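Local structure of FAA hydrolase family protein (Pseudomonas aeruginosa, 6J5Y) at residues 80-85 with 201-206; 34-39 with 205-210; 26-31 with 50-55; 114-119 with 134-139. The protein probably hydrolyses fumarylpyruvate to fumarate and pyruvate at a divalent-metal site of the fumarylacetoacetate hydrolase (FAH) superfamily, here holding manganese. One frame throughout, in Å; residues are numbered along the deposited sequence.

Contacts 1, 3 and 4 enclose the bound pyruvate and contact 2 closes on it from the surface. Along the chain contact 3 (26-31 with 50-55) comes first, with the helix of contact 2 (34-39) between its two strands; segment 80-85, on strand 79-89, follows, then contact 4 (114-119 with 134-139), and the segments 201-206 and 205-210 finish contacts 1 and 2. Contacts 1 and 2 share E205 and G206, their centres about 8 Å apart; the centres of contacts 3 and 4 lie about 12 and 13 Å from that of contact 1. All four reach the same mixed sheet, so residues far apart in sequence converge on one metal and ligand site.

Contact 1: 80-85 with 201-206; sequences HYEIEL and TGTPEG. With MN (manganese (II) ion), chain C; PYR (pyruvic acid), chain B.
E84 and G202 meet at the manganese site, where the chain leaves strand 198-200 and runs past strand 79-89. The two oxygens of E84 divide the work: OE2 binds the manganese ion at 2.0 Å, while OE1 accepts from G202 N at 2.8 Å. That N-H approaches from above the carboxylate plane, 63° out of it, and water 1, itself a metal ligand, donates to the same OE1. E82 OE1 and D113 also coordinate the metal, pyruvate chelates it through O and O3, and E82 OE2 is held by a salt bridge to R117. T203 packs tightly beside them. Its OG1, anti to the backbone N (chi1 -160°), donates to I83 O at 2.7 Å and is also bonded to Q169; its CG2 is thereby left 3.6 Å from E82 OE1. Farther along, L85 O is gripped twice by T201, from N at 3.0 Å and from OG1 at 2.6 Å, and water 2 bridges L85 N, T201 OG1 and G202 O. Toward Y81 the backbones diverge and the contact becomes looser. The apolar contact of P204 is a light one, CD to I83 CG2 at 4.1 Å, with CD nearer I83 O, and the long Y81 side chain spans the widening interval to donate from OH to G206 O at 2.7 Å, in the carbonyl plane. Strand 105-116 hydrogen-bonds to the far edge of 80-85, pairing E82 with D113 and E84 with G111; strand 208-209 takes up the pairing at Y81, and Y81 and I83 lean on strand 158-163.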
# COMPACT_ATOMS: atom_id res chain seq x y z
N HIS A 80 -5.16 -12.51 1.68
CA HIS A 80 -4.24 -11.94 2.69
C HIS A 80 -4.39 -10.43 2.84
O HIS A 80 -4.48 -9.69 1.83
CB HIS A 80 -2.79 -12.29 2.40
CG HIS A 80 -2.43 -13.68 2.83
ND1 HIS A 80 -1.20 -13.98 3.38
CD2 HIS A 80 -3.15 -14.82 2.83
CE1 HIS A 80 -1.15 -15.28 3.67
NE2 HIS A 80 -2.34 -15.81 3.36
N TYR A 81 -4.40 -9.99 4.09
CA TYR A 81 -4.17 -8.58 4.49
C TYR A 81 -2.66 -8.34 4.47
O TYR A 81 -1.90 -9.32 4.64
CB TYR A 81 -4.72 -8.29 5.89
CG TYR A 81 -4.13 -9.17 6.96
CD1 TYR A 81 -2.89 -8.89 7.51
CD2 TYR A 81 -4.77 -10.33 7.36
CE1 TYR A 81 -2.31 -9.72 8.45
CE2 TYR A 81 -4.22 -11.14 8.34
CZ TYR A 81 -2.99 -10.84 8.89
OH TYR A 81 -2.43 -11.66 9.83
N GLU A 82 -2.27 -7.09 4.21
CA GLU A 82 -0.88 -6.58 4.38
C GLU A 82 -0.94 -5.09 4.72
O GLU A 82 -1.27 -4.31 3.78
CB GLU A 82 -0.10 -6.70 3.07
CG GLU A 82 0.11 -8.11 2.53
CD GLU A 82 1.09 -8.19 1.36
OE1 GLU A 82 1.55 -7.14 0.91
OE2 GLU A 82 1.36 -9.29 0.88
N ILE A 83 -0.64 -4.67 5.97
CA ILE A 83 -0.66 -3.22 6.34
C ILE A 83 0.60 -2.56 5.77
O ILE A 83 1.66 -3.21 5.77
CB ILE A 83 -0.82 -3.02 7.86
CG1 ILE A 83 -1.30 -1.61 8.19
CG2 ILE A 83 0.45 -3.36 8.61
CD1 ILE A 83 -2.66 -1.28 7.62
N GLU A 84 0.49 -1.32 5.26
CA GLU A 84 1.63 -0.64 4.59
C GLU A 84 1.51 0.87 4.78
O GLU A 84 0.37 1.40 4.71
CB GLU A 84 1.69 -1.00 3.10
CG GLU A 84 1.57 -2.48 2.79
CD GLU A 84 2.24 -2.97 1.51
OE1 GLU A 84 2.83 -2.13 0.76
OE2 GLU A 84 2.18 -4.20 1.28
N LEU A 85 2.65 1.53 5.01
CA LEU A 85 2.80 2.99 4.83
C LEU A 85 2.73 3.31 3.33
O LEU A 85 3.48 2.71 2.54
CB LEU A 85 4.12 3.49 5.43
CG LEU A 85 4.46 4.96 5.18
CD1 LEU A 85 3.57 5.88 5.99
CD2 LEU A 85 5.92 5.22 5.50
N THR A 201 4.80 0.93 0.47
CA THR A 201 6.23 0.71 0.78
C THR A 201 6.51 -0.71 1.27
O THR A 201 7.70 -0.99 1.58
CB THR A 201 6.68 1.74 1.82
OG1 THR A 201 5.84 1.65 2.97
CG2 THR A 201 6.63 3.14 1.23
N GLY A 202 5.51 -1.57 1.35
CA GLY A 202 5.68 -2.99 1.73
C GLY A 202 5.13 -3.29 3.11
O GLY A 202 4.81 -2.33 3.87
N THR A 203 5.06 -4.56 3.47
CA THR A 203 4.37 -5.01 4.71
C THR A 203 5.34 -5.72 5.65
O THR A 203 6.20 -6.50 5.23
CB THR A 203 3.15 -5.85 4.36
OG1 THR A 203 2.31 -5.85 5.51
CG2 THR A 203 3.50 -7.25 3.89
N PRO A 204 5.23 -5.44 6.97
CA PRO A 204 6.04 -6.12 7.97
C PRO A 204 5.55 -7.57 8.10
O PRO A 204 4.66 -7.98 7.38
CB PRO A 204 5.86 -5.28 9.25
CG PRO A 204 4.56 -4.52 9.06
CD PRO A 204 4.28 -4.48 7.57
N GLU A 205 6.21 -8.34 8.97
CA GLU A 205 5.90 -9.77 9.20
C GLU A 205 4.49 -9.88 9.80
O GLU A 205 4.01 -8.89 10.32
CB GLU A 205 6.99 -10.40 10.09
CG GLU A 205 6.98 -9.93 11.54
CD GLU A 205 7.60 -8.57 11.85
OE1 GLU A 205 7.94 -7.83 10.89
OE2 GLU A 205 7.76 -8.25 13.06
N GLY A 206 3.87 -11.06 9.75
CA GLY A 206 2.59 -11.33 10.41
C GLY A 206 1.41 -11.30 9.45
O GLY A 206 0.28 -11.28 9.94
MN MN C . 2.62 -5.54 -0.08
C PYR B . 5.07 -7.14 0.29
O PYR B . 4.48 -6.15 0.76
OXT PYR B . 6.12 -7.61 0.80
CA PYR B . 4.58 -7.64 -0.82
O3 PYR B . 3.61 -7.06 -1.33
CB PYR B . 5.12 -8.84 -1.55
O HOH W 1 3.56 -3.97 -1.23
O HOH W 2 5.27 0.10 4.94

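Contact 2: 34-39 with 205-210; sequences AAHARE and EGVGAV
H36, a residue of the pyruvate pocket, reaches from helix 34-39 into the turn at E205 to V207. Its CB packs 3.7 Å from E205 N and also touches the carbonyl O of T203. CG lies anti to the backbone N (chi1 -179°), which carries the imidazole away from the helix between V207 and the ligand. ND1 donates to E39 OE2 at 2.7 Å, nearly in the ring plane and onto the anti lone pair. CE1 rests against V207 CG1 at 3.4 Å. On the other branch of the ring CD2 faces the bound pyruvate, which the H36 side chain approaches to about 3 Å between nearest atoms. E39 completes the link: G206 N donates to both carboxylate oxygens from their syn side, at 3.1 Å to OE1 and 2.9 Å to OE2. OE2 therefore takes two donors, and the second-shell E39 fixes the rotation of the H36 ring while tying the helix to the turn. Beside it A35 CB sits against E205 OE1 at 3.3 Å. Helix 34-39 packs against the loop leading into strand 208-209, which G208 joins to strand 79-89 through Y81, while V207 leans back on H80 and E82 of that strand.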
# COMPACT_ATOMS: atom_id res chain seq x y z
N ALA A 34 12.74 -7.03 6.55
CA ALA A 34 13.59 -8.24 6.63
C ALA A 34 12.78 -9.38 7.26
O ALA A 34 12.78 -10.48 6.69
CB ALA A 34 14.85 -7.94 7.41
N ALA A 35 12.06 -9.11 8.35
CA ALA A 35 11.29 -10.13 9.11
C ALA A 35 10.23 -10.74 8.18
O ALA A 35 10.07 -11.97 8.20
CB ALA A 35 10.70 -9.54 10.37
N HIS A 36 9.53 -9.92 7.38
CA HIS A 36 8.53 -10.41 6.39
C HIS A 36 9.19 -11.26 5.29
O HIS A 36 8.64 -12.34 4.97
CB HIS A 36 7.74 -9.26 5.76
CG HIS A 36 6.71 -9.73 4.80
ND1 HIS A 36 5.74 -10.65 5.15
CD2 HIS A 36 6.50 -9.44 3.50
CE1 HIS A 36 4.98 -10.89 4.10
NE2 HIS A 36 5.42 -10.15 3.08
N ALA A 37 10.29 -10.78 4.70
CA ALA A 37 11.07 -11.54 3.69
C ALA A 37 11.38 -12.95 4.22
O ALA A 37 11.11 -13.94 3.48
CB ALA A 37 12.34 -10.80 3.32
N ARG A 38 11.90 -13.04 5.45
CA ARG A 38 12.29 -14.31 6.12
C ARG A 38 11.06 -15.21 6.29
O ARG A 38 11.17 -16.42 5.96
CB ARG A 38 12.97 -14.06 7.47
CG ARG A 38 14.45 -13.69 7.38
CD ARG A 38 15.16 -13.79 8.72
NE ARG A 38 14.25 -13.63 9.86
CZ ARG A 38 14.02 -12.51 10.54
NH1 ARG A 38 14.65 -11.38 10.24
NH2 ARG A 38 13.14 -12.52 11.53
N GLU A 39 9.92 -14.68 6.76
CA GLU A 39 8.70 -15.50 7.00
C GLU A 39 8.17 -16.05 5.66
O GLU A 39 7.53 -17.12 5.67
CB GLU A 39 7.65 -14.73 7.81
CG GLU A 39 6.74 -13.83 7.01
CD GLU A 39 5.56 -13.21 7.75
OE1 GLU A 39 5.14 -13.77 8.79
OE2 GLU A 39 5.05 -12.18 7.29
N GLU A 205 6.21 -8.34 8.97
CA GLU A 205 5.90 -9.77 9.20
C GLU A 205 4.49 -9.88 9.80
O GLU A 205 4.01 -8.89 10.32
CB GLU A 205 6.99 -10.40 10.09
CG GLU A 205 6.98 -9.93 11.54
CD GLU A 205 7.60 -8.57 11.85
OE1 GLU A 205 7.94 -7.83 10.89
OE2 GLU A 205 7.76 -8.25 13.06
N GLY A 206 3.87 -11.06 9.75
CA GLY A 206 2.59 -11.33 10.41
C GLY A 206 1.41 -11.30 9.45
O GLY A 206 0.28 -11.28 9.94
N VAL A 207 1.67 -11.27 8.15
CA VAL A 207 0.60 -11.37 7.10
C VAL A 207 -0.12 -12.71 7.26
O VAL A 207 0.50 -13.69 7.69
CB VAL A 207 1.15 -11.24 5.67
CG1 VAL A 207 1.96 -9.97 5.47
CG2 VAL A 207 1.97 -12.47 5.28
N GLY A 208 -1.38 -12.75 6.85
CA GLY A 208 -2.24 -13.92 7.03
C GLY A 208 -3.52 -13.79 6.25
O GLY A 208 -3.85 -12.65 5.74
N ALA A 209 -4.22 -14.92 6.16
CA ALA A 209 -5.54 -15.06 5.55
C ALA A 209 -6.57 -14.33 6.41
O ALA A 209 -6.38 -14.10 7.62
CB ALA A 209 -5.91 -16.52 5.35
N VAL A 210 -7.62 -13.91 5.76
CA VAL A 210 -8.77 -13.26 6.41
C VAL A 210 -9.98 -13.94 5.78
O VAL A 210 -9.86 -14.35 4.61
CB VAL A 210 -8.60 -11.74 6.20
CG1 VAL A 210 -9.19 -11.23 4.91
CG2 VAL A 210 -9.07 -10.93 7.38

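Contact 3: 26-31 with 50-55; sequences VYCVGR and FFFCKP. With PYR (pyruvic acid), chain B.
C28 and F52 face each other in a hydrogen-bonded pair of antiparallel strands, and the F52 ring folds back over its partner. Its CG lies between the backbone N and the carbonyl carbon (chi1 62°), a turn that sets the ring flat on C28 CB, 3.4 Å from the ring centroid, with C28 SG oblique to the same ring. The edge of that ring points into the pocket, F52 CZ being 3.4 Å from pyruvate O3. F50 repeats the pose at the next hydrogen-bonded pair, G30 with F50: its ring lies directly against the G30 backbone, with G30 CA over the face, 3.8 Å from the centroid. R31 meets F50 differently, the ring coming edge-on to the guanidinium, whose plane is 78° from it, with F50 CE2 3.6 Å from R31 NE. R31 N donates to pyruvate OXT at 2.8 Å, a nearly straight bond (164°). On the same face as C28 and F52, K54 runs past C28 SG, with CE at 3.8 Å, and its NZ forms a salt bridge to the metal ligand D113. The other face of the sheet carries V29 and F51, side by side with V29 CG2 at the ring edge, and Y27, whose ring takes C53 SG obliquely, CD1 being 3.6 Å from the sulfur. Helix 180-190 covers this second face, touching Y27, V29 and F51, while strand 198-200 runs parallel to strand 26-30 along its other edge.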
# COMPACT_ATOMS: atom_id res chain seq x y z
N VAL A 26 -0.10 3.31 -9.16
CA VAL A 26 0.04 2.73 -7.80
C VAL A 26 1.21 1.75 -7.83
O VAL A 26 1.13 0.76 -8.51
CB VAL A 26 -1.26 2.13 -7.26
CG1 VAL A 26 -1.06 1.61 -5.85
CG2 VAL A 26 -2.37 3.17 -7.30
N TYR A 27 2.27 2.15 -7.16
CA TYR A 27 3.51 1.35 -7.09
C TYR A 27 3.49 0.68 -5.74
O TYR A 27 3.02 1.31 -4.78
CB TYR A 27 4.74 2.24 -7.26
CG TYR A 27 4.91 2.87 -8.62
CD1 TYR A 27 5.29 2.10 -9.71
CD2 TYR A 27 4.63 4.20 -8.83
CE1 TYR A 27 5.47 2.67 -10.96
CE2 TYR A 27 4.82 4.78 -10.07
CZ TYR A 27 5.22 4.01 -11.15
OH TYR A 27 5.38 4.60 -12.36
N CYS A 28 4.02 -0.53 -5.69
CA CYS A 28 4.08 -1.34 -4.46
C CYS A 28 5.49 -1.89 -4.36
O CYS A 28 6.08 -2.26 -5.42
CB CYS A 28 3.05 -2.46 -4.46
SG CYS A 28 1.33 -1.92 -4.67
N VAL A 29 6.04 -1.88 -3.15
CA VAL A 29 7.37 -2.49 -2.88
C VAL A 29 7.13 -3.85 -2.21
O VAL A 29 6.38 -3.90 -1.19
CB VAL A 29 8.29 -1.60 -2.02
CG1 VAL A 29 9.70 -2.19 -1.99
CG2 VAL A 29 8.34 -0.16 -2.52
N GLY A 30 7.72 -4.90 -2.77
CA GLY A 30 7.65 -6.26 -2.21
C GLY A 30 8.89 -6.60 -1.42
O GLY A 30 10.02 -6.18 -1.82
N ARG A 31 8.69 -7.31 -0.31
CA ARG A 31 9.75 -7.82 0.60
C ARG A 31 10.60 -6.66 1.11
O ARG A 31 11.85 -6.70 0.93
CB ARG A 31 10.60 -8.89 -0.11
CG ARG A 31 9.87 -10.20 -0.33
CD ARG A 31 10.67 -11.25 -1.10
NE ARG A 31 9.75 -12.09 -1.85
CZ ARG A 31 10.03 -12.71 -2.98
NH1 ARG A 31 11.23 -12.61 -3.52
NH2 ARG A 31 9.09 -13.44 -3.57
N PHE A 50 11.59 -5.28 -4.50
CA PHE A 50 11.15 -5.28 -5.92
C PHE A 50 9.84 -4.50 -6.04
O PHE A 50 9.17 -4.16 -5.03
CB PHE A 50 11.00 -6.71 -6.45
CG PHE A 50 10.01 -7.55 -5.70
CD1 PHE A 50 8.66 -7.41 -5.91
CD2 PHE A 50 10.44 -8.49 -4.77
CE1 PHE A 50 7.74 -8.19 -5.23
CE2 PHE A 50 9.53 -9.25 -4.06
CZ PHE A 50 8.18 -9.11 -4.31
N PHE A 51 9.46 -4.22 -7.27
CA PHE A 51 8.35 -3.30 -7.58
C PHE A 51 7.27 -4.04 -8.35
O PHE A 51 7.60 -4.79 -9.27
CB PHE A 51 8.85 -2.10 -8.39
CG PHE A 51 9.92 -1.29 -7.71
CD1 PHE A 51 9.75 -0.86 -6.40
CD2 PHE A 51 11.10 -0.97 -8.37
CE1 PHE A 51 10.74 -0.12 -5.77
CE2 PHE A 51 12.07 -0.21 -7.73
CZ PHE A 51 11.89 0.22 -6.45
N PHE A 52 6.01 -3.75 -8.02
CA PHE A 52 4.83 -4.13 -8.83
C PHE A 52 3.82 -2.99 -8.73
O PHE A 52 4.14 -1.96 -8.07
CB PHE A 52 4.27 -5.47 -8.39
CG PHE A 52 3.76 -5.54 -6.97
CD1 PHE A 52 4.63 -5.83 -5.93
CD2 PHE A 52 2.42 -5.40 -6.69
CE1 PHE A 52 4.17 -5.98 -4.63
CE2 PHE A 52 1.96 -5.50 -5.38
CZ PHE A 52 2.84 -5.77 -4.35
N CYS A 53 2.70 -3.16 -9.41
CA CYS A 53 1.68 -2.11 -9.60
C CYS A 53 0.28 -2.68 -9.40
O CYS A 53 0.08 -3.92 -9.46
CB CYS A 53 1.78 -1.45 -10.96
SG CYS A 53 3.33 -0.53 -11.21
N LYS A 54 -0.61 -1.77 -9.08
CA LYS A 54 -2.07 -1.97 -9.08
C LYS A 54 -2.63 -0.82 -9.88
O LYS A 54 -2.02 0.24 -9.94
CB LYS A 54 -2.65 -1.93 -7.67
CG LYS A 54 -2.10 -2.97 -6.70
CD LYS A 54 -2.58 -2.72 -5.29
CE LYS A 54 -2.03 -3.73 -4.31
NZ LYS A 54 -3.01 -4.80 -4.06
N PRO A 55 -3.81 -1.01 -10.50
CA PRO A 55 -4.50 0.12 -11.12
C PRO A 55 -4.99 1.11 -10.04
O PRO A 55 -5.35 0.71 -8.92
CB PRO A 55 -5.64 -0.56 -11.90
CG PRO A 55 -5.87 -1.87 -11.18
CD PRO A 55 -4.51 -2.29 -10.66
C PYR B . 5.07 -7.14 0.29
O PYR B . 4.48 -6.15 0.76
OXT PYR B . 6.12 -7.61 0.80
CA PYR B . 4.58 -7.64 -0.82
O3 PYR B . 3.61 -7.06 -1.33
CB PYR B . 5.12 -8.84 -1.55
O HOH W 3 -0.98 2.05 -11.68

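Contact 4: 114-119 with 134-139; sequences MTRRDL and KAFDRS. With PYR (pyruvic acid), chain B.
The type II turn from F136 to S139, which follows helix 131-134, packs against M114 to R116, where strand 105-116 gives way to helix 117-126. The F136 ring fills the join. R116 CG sits over one face, 3.9 Å from the centroid and 12° off its normal, and S139 CB covers the opposite face. The R116 guanidinium slides past nearly parallel, its plane 23° from the ring, with NH1 3.4 Å from F136 CB; NH1 bonds I132 O and NH2 bonds S74 O. M114 O approaches the ring obliquely, 3.3 Å from F136 CE1. M114 N donates to S139 O at 2.9 Å, and within the turn S139 OG bonds F136 O. On the pocket side K134, bent at chi2 (-64°), brings NZ to T115 OG1 at 2.8 Å. K134 NZ also donates to O3 of pyruvate (PYR O3) at 3.0 Å. D113 OD2 is a third partner of NZ, and T115 OG1 is itself held by D113 O. The grip of T115 and D113 thus positions the K134 amino group at the ketone oxygen that manganese also binds, where donor and metal together would be expected to polarise the carbonyl.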
# COMPACT_ATOMS: atom_id res chain seq x y z
N MET A 114 -4.11 -5.76 -0.30
CA MET A 114 -4.93 -7.00 -0.21
C MET A 114 -4.48 -7.93 -1.35
O MET A 114 -4.02 -7.44 -2.41
CB MET A 114 -6.43 -6.69 -0.25
CG MET A 114 -6.88 -5.77 0.90
SD MET A 114 -6.50 -6.45 2.54
CE MET A 114 -7.31 -8.05 2.46
N THR A 115 -4.40 -9.22 -1.09
CA THR A 115 -3.60 -10.15 -1.93
C THR A 115 -4.36 -11.47 -2.10
O THR A 115 -4.78 -12.00 -1.09
CB THR A 115 -2.22 -10.39 -1.30
OG1 THR A 115 -1.53 -9.14 -1.24
CG2 THR A 115 -1.38 -11.38 -2.07
N ARG A 116 -4.56 -11.96 -3.34
CA ARG A 116 -5.01 -13.36 -3.55
C ARG A 116 -3.74 -14.20 -3.46
O ARG A 116 -3.10 -14.35 -4.49
CB ARG A 116 -5.79 -13.50 -4.87
CG ARG A 116 -7.02 -12.61 -4.89
CD ARG A 116 -7.98 -12.87 -6.02
NE ARG A 116 -7.51 -12.37 -7.30
CZ ARG A 116 -8.30 -12.16 -8.35
NH1 ARG A 116 -7.78 -11.70 -9.47
NH2 ARG A 116 -9.60 -12.41 -8.26
N ARG A 117 -3.35 -14.59 -2.25
CA ARG A 117 -2.00 -15.19 -1.98
C ARG A 117 -1.78 -16.49 -2.79
O ARG A 117 -0.65 -16.68 -3.31
CB ARG A 117 -1.82 -15.42 -0.48
CG ARG A 117 -0.46 -15.99 -0.08
CD ARG A 117 0.67 -14.99 -0.20
NE ARG A 117 0.47 -13.92 0.77
CZ ARG A 117 0.99 -12.70 0.72
NH1 ARG A 117 1.76 -12.30 -0.29
NH2 ARG A 117 0.70 -11.84 1.69
N ASP A 118 -2.79 -17.36 -2.88
CA ASP A 118 -2.75 -18.62 -3.69
C ASP A 118 -2.35 -18.29 -5.13
O ASP A 118 -1.34 -18.88 -5.63
CB ASP A 118 -4.04 -19.45 -3.60
CG ASP A 118 -5.36 -18.70 -3.75
OD1 ASP A 118 -5.34 -17.50 -4.09
OD2 ASP A 118 -6.41 -19.32 -3.50
N LEU A 119 -3.03 -17.32 -5.75
CA LEU A 119 -2.72 -16.87 -7.14
C LEU A 119 -1.31 -16.26 -7.21
O LEU A 119 -0.55 -16.63 -8.13
CB LEU A 119 -3.78 -15.87 -7.62
CG LEU A 119 -5.21 -16.40 -7.73
CD1 LEU A 119 -6.11 -15.38 -8.43
CD2 LEU A 119 -5.26 -17.75 -8.45
N LYS A 134 -2.21 -9.63 -7.31
CA LYS A 134 -1.91 -8.30 -6.70
C LYS A 134 -2.73 -7.16 -7.32
O LYS A 134 -2.93 -6.14 -6.63
CB LYS A 134 -0.42 -7.98 -6.84
CG LYS A 134 0.49 -8.77 -5.91
CD LYS A 134 0.20 -8.43 -4.48
CE LYS A 134 1.26 -8.86 -3.50
NZ LYS A 134 0.99 -8.24 -2.18
N ALA A 135 -3.18 -7.28 -8.56
CA ALA A 135 -3.66 -6.09 -9.29
C ALA A 135 -5.16 -6.21 -9.53
O ALA A 135 -5.63 -5.76 -10.58
CB ALA A 135 -2.86 -5.93 -10.56
N PHE A 136 -5.90 -6.77 -8.57
CA PHE A 136 -7.32 -7.17 -8.73
C PHE A 136 -8.23 -6.10 -8.13
O PHE A 136 -7.73 -5.07 -7.61
CB PHE A 136 -7.55 -8.57 -8.15
CG PHE A 136 -7.30 -8.68 -6.67
CD1 PHE A 136 -6.01 -8.85 -6.18
CD2 PHE A 136 -8.35 -8.58 -5.77
CE1 PHE A 136 -5.78 -8.95 -4.81
CE2 PHE A 136 -8.12 -8.67 -4.40
CZ PHE A 136 -6.84 -8.86 -3.93
N ASP A 137 -9.53 -6.32 -8.27
CA ASP A 137 -10.61 -5.35 -7.95
C ASP A 137 -10.56 -5.02 -6.45
O ASP A 137 -10.45 -5.97 -5.63
CB ASP A 137 -11.96 -5.90 -8.43
CG ASP A 137 -12.07 -6.00 -9.94
OD1 ASP A 137 -11.27 -5.34 -10.66
OD2 ASP A 137 -12.98 -6.71 -10.39
N ARG A 138 -10.53 -3.73 -6.12
CA ARG A 138 -10.64 -3.17 -4.75
C ARG A 138 -9.54 -3.80 -3.88
O ARG A 138 -9.80 -4.11 -2.72
CB ARG A 138 -12.05 -3.43 -4.22
CG ARG A 138 -13.13 -2.72 -5.03
CD ARG A 138 -14.49 -2.82 -4.36
NE ARG A 138 -15.35 -1.78 -4.91
CZ ARG A 138 -15.93 -0.81 -4.21
NH1 ARG A 138 -16.69 0.08 -4.85
NH2 ARG A 138 -15.80 -0.72 -2.90
N SER A 139 -8.34 -3.91 -4.43
CA SER A 139 -7.19 -4.61 -3.80
C SER A 139 -6.35 -3.64 -2.98
O SER A 139 -5.38 -4.12 -2.35
CB SER A 139 -6.34 -5.32 -4.82
OG SER A 139 -5.74 -4.42 -5.73
C PYR B . 5.07 -7.14 0.29
O PYR B . 4.48 -6.15 0.76
OXT PYR B . 6.12 -7.61 0.80
CA PYR B . 4.58 -7.64 -0.82
O3 PYR B . 3.61 -7.06 -1.33
CB PYR B . 5.12 -8.84 -1.55